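Cellulase (Clostridium cellulovorans, PDB 6UI3) hydrolyses beta-1,4-glucan chains internally as a broad-specificity endoglucanase of glycoside hydrolase family 5, subfamily 4, this chain being its TIM-barrel catalytic part. Local coordinates at residues K110-F115 and T149-R154; E156-G161 and P195-S200. All blocks are in the same frame, centred on the assembly; numbering follows the deposited sequence.

Contact 1. Residues K110-F115 and T149-R154. Unlike the reference sequence in segment 149-154: Gln152 (reference Glu).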
ATOM      1  N   LYS A 110      -6.572  -1.524  15.522  1.00  8.19           N
ATOM      2  CA  LYS A 110      -7.640  -2.444  15.905  0.65  9.00           C
ATOM      3  C   LYS A 110      -8.876  -2.275  15.024  1.00  8.74           C
ATOM      4  O   LYS A 110      -9.508  -3.256  14.631  1.00  9.22           O
ATOM      5  CB  LYS A 110      -8.004  -2.213  17.374  0.65 10.79           C
ATOM      6  CG  LYS A 110      -9.132  -3.089  17.888  0.65 13.47           C
ATOM      7  CD  LYS A 110      -8.681  -4.519  18.061  0.65 20.81           C
ATOM      8  CE  LYS A 110      -9.408  -5.207  19.214  0.65 25.00           C
ATOM      9  NZ  LYS A 110      -8.617  -6.355  19.767  0.65 27.21           N
ATOM     10  N   PHE A 111      -9.248  -1.035  14.706  1.00  8.08           N
ATOM     11  CA  PHE A 111     -10.487  -0.835  13.951  1.00  8.17           C
ATOM     12  C   PHE A 111     -10.435  -1.409  12.540  1.00  8.39           C
ATOM     13  O   PHE A 111     -11.490  -1.589  11.925  1.00  7.85           O
ATOM     14  CB  PHE A 111     -10.960   0.630  13.984  1.00  8.08           C
ATOM     15  CG  PHE A 111     -10.321   1.582  12.974  1.00  7.79           C
ATOM     16  CD1 PHE A 111     -10.755   1.615  11.661  1.00  8.27           C
ATOM     17  CD2 PHE A 111      -9.378   2.514  13.365  1.00  8.01           C
ATOM     18  CE1 PHE A 111     -10.230   2.507  10.758  1.00  7.96           C
ATOM     19  CE2 PHE A 111      -8.850   3.425  12.445  1.00  8.80           C
ATOM     20  CZ  PHE A 111      -9.287   3.416  11.157  1.00  8.42           C
ATOM     21  N   GLN A 112      -9.245  -1.702  12.014  1.00  7.57           N
ATOM     22  CA  GLN A 112      -9.144  -2.324  10.698  1.00  7.37           C
ATOM     23  C   GLN A 112      -9.972  -3.592  10.596  1.00  7.83           C
ATOM     24  O   GLN A 112     -10.406  -3.962   9.494  1.00  8.51           O
ATOM     25  CB  GLN A 112      -7.678  -2.659  10.412  1.00  7.38           C
ATOM     26  CG  GLN A 112      -7.426  -3.253   9.022  1.00  8.61           C
ATOM     27  CD  GLN A 112      -5.958  -3.603   8.814  1.00  7.89           C
ATOM     28  OE1 GLN A 112      -5.241  -2.904   8.110  1.00  9.70           O
ATOM     29  NE2 GLN A 112      -5.498  -4.665   9.452  1.00  9.22           N
ATOM     30  N   GLY A 113     -10.142  -4.312  11.711  1.00  8.36           N
ATOM     31  CA  GLY A 113     -10.901  -5.550  11.727  1.00  8.84           C
ATOM     32  C   GLY A 113     -12.332  -5.436  12.206  1.00  8.55           C
ATOM     33  O   GLY A 113     -12.949  -6.438  12.573  1.00 10.17           O
ATOM     34  N   GLN A 114     -12.864  -4.215  12.210  1.00  8.46           N
ATOM     35  CA  GLN A 114     -14.181  -3.926  12.772  1.00  9.04           C
ATOM     36  C   GLN A 114     -15.107  -3.275  11.749  1.00  9.00           C
ATOM     37  O   GLN A 114     -16.008  -2.511  12.108  1.00  9.45           O
ATOM     38  CB  GLN A 114     -14.052  -3.094  14.044  1.00  9.53           C
ATOM     39  CG  GLN A 114     -13.236  -3.823  15.123  1.00 10.13           C
ATOM     40  CD  GLN A 114     -13.148  -3.029  16.395  1.00 10.98           C
ATOM     41  OE1 GLN A 114     -12.761  -1.869  16.389  1.00 11.08           O
ATOM     42  NE2 GLN A 114     -13.536  -3.651  17.499  1.00 12.55           N
ATOM     43  N   PHE A 115     -14.947  -3.635  10.473  1.00  8.87           N
ATOM     44  CA  PHE A 115     -15.785  -3.100   9.393  1.00  9.20           C
ATOM     45  C   PHE A 115     -17.089  -3.881   9.309  1.00 10.01           C
ATOM     46  O   PHE A 115     -17.309  -4.718   8.432  1.00 11.02           O
ATOM     47  CB  PHE A 115     -15.008  -3.058   8.076  1.00  9.31           C
ATOM     48  CG  PHE A 115     -14.129  -1.832   7.972  1.00  8.16           C
ATOM     49  CD1 PHE A 115     -12.951  -1.734   8.704  1.00  8.29           C
ATOM     50  CD2 PHE A 115     -14.516  -0.742   7.195  1.00  8.68           C
ATOM     51  CE1 PHE A 115     -12.180  -0.576   8.674  1.00  7.82           C
ATOM     52  CE2 PHE A 115     -13.749   0.408   7.152  1.00  8.59           C
ATOM     53  CZ  PHE A 115     -12.581   0.495   7.872  1.00  8.32           C
ATOM     54  N   THR A 149      -6.457   5.245   2.863  1.00  6.95           N
ATOM     55  CA  THR A 149      -7.353   5.531   3.994  1.00  6.74           C
ATOM     56  C   THR A 149      -7.370   4.438   5.069  1.00  6.38           C
ATOM     57  O   THR A 149      -7.649   4.726   6.239  1.00  6.68           O
ATOM     58  CB  THR A 149      -8.795   5.753   3.516  1.00  7.26           C
ATOM     59  OG1 THR A 149      -9.260   4.542   2.898  1.00  7.80           O
ATOM     60  CG2 THR A 149      -8.928   6.951   2.583  1.00  7.78           C
ATOM     61  N   ILE A 150      -7.141   3.185   4.683  1.00  6.41           N
ATOM     62  CA  ILE A 150      -7.110   2.037   5.598  1.00  6.93           C
ATOM     63  C   ILE A 150      -6.480   0.894   4.810  1.00  6.66           C
ATOM     64  O   ILE A 150      -6.750   0.745   3.624  1.00  7.58           O
ATOM     65  CB  ILE A 150      -8.510   1.711   6.162  1.00  7.46           C
ATOM     66  CG1 ILE A 150      -8.448   0.562   7.177  1.00  7.71           C
ATOM     67  CG2 ILE A 150      -9.509   1.427   5.042  1.00  7.63           C
ATOM     68  CD1 ILE A 150      -7.632   0.834   8.439  1.00  8.56           C
ATOM     69  N   ASN A 151      -5.647   0.081   5.447  1.00  6.73           N
ATOM     70  CA  ASN A 151      -4.868  -0.948   4.741  1.00  6.54           C
ATOM     71  C   ASN A 151      -5.739  -2.081   4.186  1.00  6.84           C
ATOM     72  O   ASN A 151      -5.944  -2.178   2.972  1.00  7.18           O
ATOM     73  CB  ASN A 151      -3.789  -1.462   5.698  1.00  7.30           C
ATOM     74  CG  ASN A 151      -3.078  -2.658   5.165  1.00  7.65           C
ATOM     75  OD1 ASN A 151      -2.592  -2.622   4.024  1.00  8.19           O
ATOM     76  ND2 ASN A 151      -3.017  -3.721   5.940  1.00  8.47           N
ATOM     77  N   GLN A 152      -6.227  -2.965   5.056  1.00  6.81           N
ATOM     78  CA  GLN A 152      -6.969  -4.173   4.669  1.00  6.81           C
ATOM     79  C   GLN A 152      -8.236  -4.272   5.509  1.00  7.16           C
ATOM     80  O   GLN A 152      -8.368  -5.132   6.394  1.00  7.99           O
ATOM     81  CB  GLN A 152      -6.087  -5.420   4.744  1.00  8.55           C
ATOM     82  CG  GLN A 152      -5.102  -5.432   3.567  1.00  7.92           C
ATOM     83  CD  GLN A 152      -4.098  -6.549   3.529  1.00 11.19           C
ATOM     84  OE1 GLN A 152      -3.431  -6.748   2.511  1.00 11.73           O
ATOM     85  NE2 GLN A 152      -3.965  -7.271   4.606  1.00 11.45           N
ATOM     86  N   PRO A 153      -9.189  -3.375   5.257  1.00  6.79           N
ATOM     87  CA  PRO A 153     -10.391  -3.294   6.098  1.00  7.13           C
ATOM     88  C   PRO A 153     -11.239  -4.548   5.989  1.00  7.92           C
ATOM     89  O   PRO A 153     -11.502  -5.041   4.887  1.00  7.79           O
ATOM     90  CB  PRO A 153     -11.145  -2.087   5.520  1.00  7.42           C
ATOM     91  CG  PRO A 153     -10.682  -2.019   4.076  1.00  7.49           C
ATOM     92  CD  PRO A 153      -9.231  -2.424   4.131  1.00  7.39           C
ATOM     93  N   ARG A 154     -11.718  -5.030   7.130  1.00  7.56           N
ATOM     94  CA  ARG A 154     -12.450  -6.286   7.131  1.00  7.87           C
ATOM     95  C   ARG A 154     -13.211  -6.437   8.438  1.00  8.77           C
ATOM     96  O   ARG A 154     -13.059  -5.646   9.373  1.00  9.00           O
ATOM     97  CB  ARG A 154     -11.492  -7.471   6.919  1.00  9.22           C
ATOM     98  CG  ARG A 154     -10.451  -7.616   8.002  1.00  9.03           C
ATOM     99  CD  ARG A 154      -9.493  -8.709   7.622  1.00 10.18           C
ATOM    100  NE  ARG A 154      -8.441  -9.031   8.562  1.00 10.41           N
ATOM    101  CZ  ARG A 154      -7.265  -8.422   8.604  1.00 10.31           C
ATOM    102  NH1 ARG A 154      -7.007  -7.391   7.822  1.00 10.37           N
ATOM    103  NH2 ARG A 154      -6.342  -8.859   9.446  1.00 12.28           N
TER
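Phe115 lays one face of its ring over Pro153, whose CB stands 3.6 Å from the ring centroid and only 8° off the ring normal, a CH-pi contact over the middle of the ring. CE1 and CZ of the same ring meet Ile150 CG1 tip to tip, obliquely. With its CG1 arm anti to the backbone N, Ile150 carries CD1 onward to Phe111, 3.9 Å from CE1 of that ring, and against CB of Gln112. Leu169 and Tyr172 of helix 163-182 and Ile123 of helix 120-137 close round this apolar patch.

Beside it runs a polar seam. Arg154 N gives its hydrogen to Gln112 O (2.9 Å), approaching nearly along the C=O axis, and Arg154 O takes one from Phe115 N (3.0 Å) lying above the carbonyl plane. The Gln112 side chain, CG anti to the backbone N (chi1 -177°) and extended beyond, reaches across so that OE1 accepts both Gln152 N (3.2 Å) and Asn151 ND2 (3.2 Å), each from above its carbonyl plane. Its NE2 bonds to His108 ND1. Asn151 OD1 turns instead to Arg64. The Arg154 chain leaves in the crowded position and runs extended to NE, bringing NH1 onto a lone pair of Gln152 O (3.0 Å), while NH2 forms a salt bridge with Glu157.

Asn151-Gln152-Pro153, just after barrel strand 145-148, falls where family 5 enzymes carry Asn-Glu-Pro, whose glutamate is the general acid/base; the deposited residue is Gln152, unlike the reference Glu, and its OE1 is bonded to His222. Gln112 and Arg154 grip N and O of Gln152; OE1 of Gln112 has two donors and NE2 has His108, which fits the modelled rotation of the Gln112 amide. The contact probably acts as a second shell holding the active-site backbone in place.

Contact 2. Residues E156-G161 and P195-S200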
ATOM      1  N   GLU A 156     -13.128  -8.963  11.379  1.00 10.77           N
ATOM      2  CA  GLU A 156     -12.381 -10.039  12.059  1.00 12.10           C
ATOM      3  C   GLU A 156     -11.396 -10.642  11.058  1.00 11.27           C
ATOM      4  O   GLU A 156     -10.589  -9.897  10.484  1.00 12.78           O
ATOM      5  CB  GLU A 156     -13.331 -11.016  12.743  1.00 15.36           C
ATOM      6  CG  GLU A 156     -14.162 -10.356  13.810  1.00 21.59           C
ATOM      7  CD  GLU A 156     -15.035 -11.332  14.574  1.00 31.68           C
ATOM      8  OE1 GLU A 156     -15.108 -12.516  14.180  1.00 35.78           O
ATOM      9  OE2 GLU A 156     -15.656 -10.904  15.564  1.00 35.68           O
ATOM     10  N   GLU A 157     -11.387 -11.961  10.864  1.00 13.19           N
ATOM     11  CA  GLU A 157     -10.560 -12.628   9.861  1.00 14.39           C
ATOM     12  C   GLU A 157     -11.419 -13.262   8.767  1.00 14.63           C
ATOM     13  O   GLU A 157     -11.111 -14.336   8.239  1.00 15.49           O
ATOM     14  CB  GLU A 157      -9.627 -13.643  10.520  1.00 15.82           C
ATOM     15  CG  GLU A 157      -8.577 -13.006  11.413  1.00 17.00           C
ATOM     16  CD  GLU A 157      -7.616 -12.119  10.630  1.00 19.32           C
ATOM     17  OE1 GLU A 157      -7.246 -12.469   9.487  1.00 21.92           O
ATOM     18  OE2 GLU A 157      -7.225 -11.069  11.152  1.00 20.89           O
ATOM     19  N   ASP A 158     -12.510 -12.586   8.411  1.00 12.67           N
ATOM     20  CA  ASP A 158     -13.384 -13.005   7.316  1.00 12.04           C
ATOM     21  C   ASP A 158     -12.868 -12.344   6.042  1.00 12.39           C
ATOM     22  O   ASP A 158     -13.106 -11.159   5.792  1.00 12.69           O
ATOM     23  CB  ASP A 158     -14.835 -12.631   7.603  1.00 13.06           C
ATOM     24  CG  ASP A 158     -15.775 -13.030   6.485  1.00 14.56           C
ATOM     25  OD1 ASP A 158     -15.294 -13.540   5.453  1.00 14.67           O
ATOM     26  OD2 ASP A 158     -17.001 -12.855   6.640  1.00 15.30           O
ATOM     27  N   TRP A 159     -12.112 -13.097   5.254  1.00 12.54           N
ATOM     28  CA  TRP A 159     -11.536 -12.587   4.013  1.00 13.19           C
ATOM     29  C   TRP A 159     -12.458 -12.776   2.819  1.00 13.35           C
ATOM     30  O   TRP A 159     -12.105 -12.351   1.710  1.00 14.53           O
ATOM     31  CB  TRP A 159     -10.140 -13.194   3.800  1.00 14.09           C
ATOM     32  CG  TRP A 159      -9.159 -12.650   4.818  1.00 14.95           C
ATOM     33  CD1 TRP A 159      -9.078 -12.988   6.143  1.00 16.88           C
ATOM     34  CD2 TRP A 159      -8.143 -11.657   4.596  1.00 15.26           C
ATOM     35  NE1 TRP A 159      -8.080 -12.259   6.754  1.00 17.32           N
ATOM     36  CE2 TRP A 159      -7.488 -11.445   5.826  1.00 16.36           C
ATOM     37  CE3 TRP A 159      -7.725 -10.926   3.477  1.00 15.25           C
ATOM     38  CZ2 TRP A 159      -6.449 -10.527   5.969  1.00 15.79           C
ATOM     39  CZ3 TRP A 159      -6.682 -10.027   3.626  1.00 15.45           C
ATOM     40  CH2 TRP A 159      -6.055  -9.845   4.857  1.00 15.70           C
ATOM     41  N   VAL A 160     -13.642 -13.337   3.035  1.00 12.91           N
ATOM     42  CA  VAL A 160     -14.681 -13.421   2.009  1.00 13.39           C
ATOM     43  C   VAL A 160     -15.578 -12.192   2.051  1.00 13.68           C
ATOM     44  O   VAL A 160     -15.802 -11.531   1.035  1.00 14.98           O
ATOM     45  CB  VAL A 160     -15.495 -14.721   2.180  1.00 15.11           C
ATOM     46  CG1 VAL A 160     -16.642 -14.765   1.180  1.00 16.53           C
ATOM     47  CG2 VAL A 160     -14.601 -15.945   2.016  1.00 17.34           C
ATOM     48  N   GLY A 161     -16.088 -11.862   3.230  1.00 12.71           N
ATOM     49  CA  GLY A 161     -16.901 -10.680   3.395  1.00 12.87           C
ATOM     50  C   GLY A 161     -18.364 -10.909   3.058  1.00 13.20           C
ATOM     51  O   GLY A 161     -18.787 -11.994   2.666  1.00 14.88           O
ATOM     52  N   PRO A 195      -9.337   1.533  -0.553  1.00  6.40           N
ATOM     53  CA  PRO A 195      -9.350   0.096  -0.838  1.00  7.39           C
ATOM     54  C   PRO A 195     -10.754  -0.475  -0.977  1.00  7.00           C
ATOM     55  O   PRO A 195     -11.725   0.054  -0.432  1.00  7.07           O
ATOM     56  CB  PRO A 195      -8.691  -0.486   0.424  1.00  7.18           C
ATOM     57  CG  PRO A 195      -9.164   0.406   1.503  1.00  7.29           C
ATOM     58  CD  PRO A 195      -9.132   1.798   0.886  1.00  7.65           C
ATOM     59  N   THR A 196     -10.825  -1.593  -1.700  1.00  7.10           N
ATOM     60  CA  THR A 196     -11.937  -2.528  -1.573  1.00  7.31           C
ATOM     61  C   THR A 196     -11.813  -3.265  -0.226  1.00  7.00           C
ATOM     62  O   THR A 196     -10.822  -3.137   0.506  1.00  7.05           O
ATOM     63  CB  THR A 196     -11.850  -3.549  -2.705  1.00  7.52           C
ATOM     64  OG1 THR A 196     -10.571  -4.189  -2.598  1.00  7.56           O
ATOM     65  CG2 THR A 196     -12.022  -2.919  -4.081  1.00  8.46           C
ATOM     66  N   TYR A 197     -12.813  -4.087   0.090  1.00  7.17           N
ATOM     67  CA  TYR A 197     -12.771  -4.923   1.287  1.00  7.56           C
ATOM     68  C   TYR A 197     -11.542  -5.825   1.232  1.00  7.25           C
ATOM     69  O   TYR A 197     -11.307  -6.499   0.224  1.00  7.04           O
ATOM     70  CB  TYR A 197     -14.071  -5.741   1.352  1.00  8.24           C
ATOM     71  CG  TYR A 197     -14.227  -6.614   2.578  1.00  8.28           C
ATOM     72  CD1 TYR A 197     -13.785  -7.919   2.569  1.00  9.57           C
ATOM     73  CD2 TYR A 197     -14.853  -6.154   3.730  1.00  8.05           C
ATOM     74  CE1 TYR A 197     -13.923  -8.739   3.690  1.00  8.83           C
ATOM     75  CE2 TYR A 197     -14.994  -6.966   4.850  1.00  8.86           C
ATOM     76  CZ  TYR A 197     -14.533  -8.251   4.822  1.00  8.70           C
ATOM     77  OH  TYR A 197     -14.668  -9.034   5.954  1.00 10.04           O
ATOM     78  N   CYS A 198     -10.732  -5.809   2.294  1.00  7.49           N
ATOM     79  CA  CYS A 198      -9.455  -6.514   2.362  1.00  7.76           C
ATOM     80  C   CYS A 198      -8.464  -6.069   1.289  1.00  7.13           C
ATOM     81  O   CYS A 198      -7.469  -6.771   1.048  1.00  8.07           O
ATOM     82  CB  CYS A 198      -9.584  -8.049   2.300  1.00  9.16           C
ATOM     83  SG  CYS A 198     -10.305  -8.803   3.768  1.00 10.45           S
ATOM     84  N   ALA A 199      -8.706  -4.935   0.635  1.00  6.96           N
ATOM     85  CA  ALA A 199      -7.972  -4.547  -0.575  1.00  6.65           C
ATOM     86  C   ALA A 199      -7.965  -5.679  -1.601  1.00  7.38           C
ATOM     87  O   ALA A 199      -7.039  -5.832  -2.400  1.00  7.89           O
ATOM     88  CB  ALA A 199      -6.558  -4.033  -0.273  1.00  7.52           C
ATOM     89  N   SER A 200      -9.007  -6.497  -1.601  1.00  6.91           N
ATOM     90  CA  SER A 200      -9.063  -7.672  -2.452  1.00  7.63           C
ATOM     91  C   SER A 200      -9.441  -7.342  -3.892  1.00  7.54           C
ATOM     92  O   SER A 200     -10.269  -6.464  -4.170  1.00  7.95           O
ATOM     93  CB  SER A 200     -10.112  -8.638  -1.893  1.00  8.10           C
ATOM     94  OG  SER A 200     -10.185  -9.822  -2.654  1.00  8.77           O
TER
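The two loops come nearest at Trp159 and Cys198, whose CA atoms are 6.6 Å apart, and 195-200 bends there through Cys198 and Ala199, both in the left-handed helical region, its turn tied by Ala199 N to Thr196 O and by Ser200 N to Tyr197 O. Thr196 OG1 fastens the same turn to Ser200 O.

From this bend Tyr197 stretches across, CG anti to the backbone N (chi1 -177°), and its OH donates to Asp158 O at 2.6 Å, a short bond, with the oxygen lying in the ring plane at the edge and the hydroxyl in the carbonyl plane. The same OH accepts from His155 N, so the phenol is gripped as donor and acceptor at once. Gly161 lies obliquely to the ring, its CA 3.6 Å from Tyr197 CE1; its backbone conformation is one that suits glycine, and the missing side chain lets the loop come this close.

Asp158 shapes the loop itself: OD1 takes the N-H of Val160 and of Gly161 (both 2.9 Å), the first an Asx turn. Cys198 SG approaches the Trp159 indole obliquely, 3.4 Å from CE3 and 3.9 Å from the centroid of the six-membered ring, a sulfur-aromatic contact. At the indole's edge, NE1 bonds almost straight (176°) to Glu157 OE1, which lies in the ring plane, while NE1 stands above the carboxylate plane; OE2 of that carboxylate pairs with Arg154.

In the barrel, the contact joins the loops that follow strands 145-148 and 192-195. Phe166 of helix 163-182 meets the Tyr197 ring edge-to-face and Tyr165 packs beside it, while Lys205 of helix 203-208 binds Trp159 O and touches Tyr197 and Ser200.

Overall arrangement
Contacts 1 and 2 follow in series along the chain, their centres 9 Å apart, and together link the loops after three successive barrel strands, 101-105, 145-148 and 192-195. The middle loop supplies both 149-154 and 156-161. Probable backbone hydrogen bonds join the pair directly: Gly113 O to Glu156 N (2.8 Å) and Pro153 O to Cys198 N (2.8 Å). Gln152 NE2 also packs 3.3 Å from Trp159 CH2, so the indole of contact 2 borders the residue at the presumed acid/base position of contact 1. The four segments thus lie side by side at the C-terminal end of the barrel strands, where family 5 enzymes carry their active site.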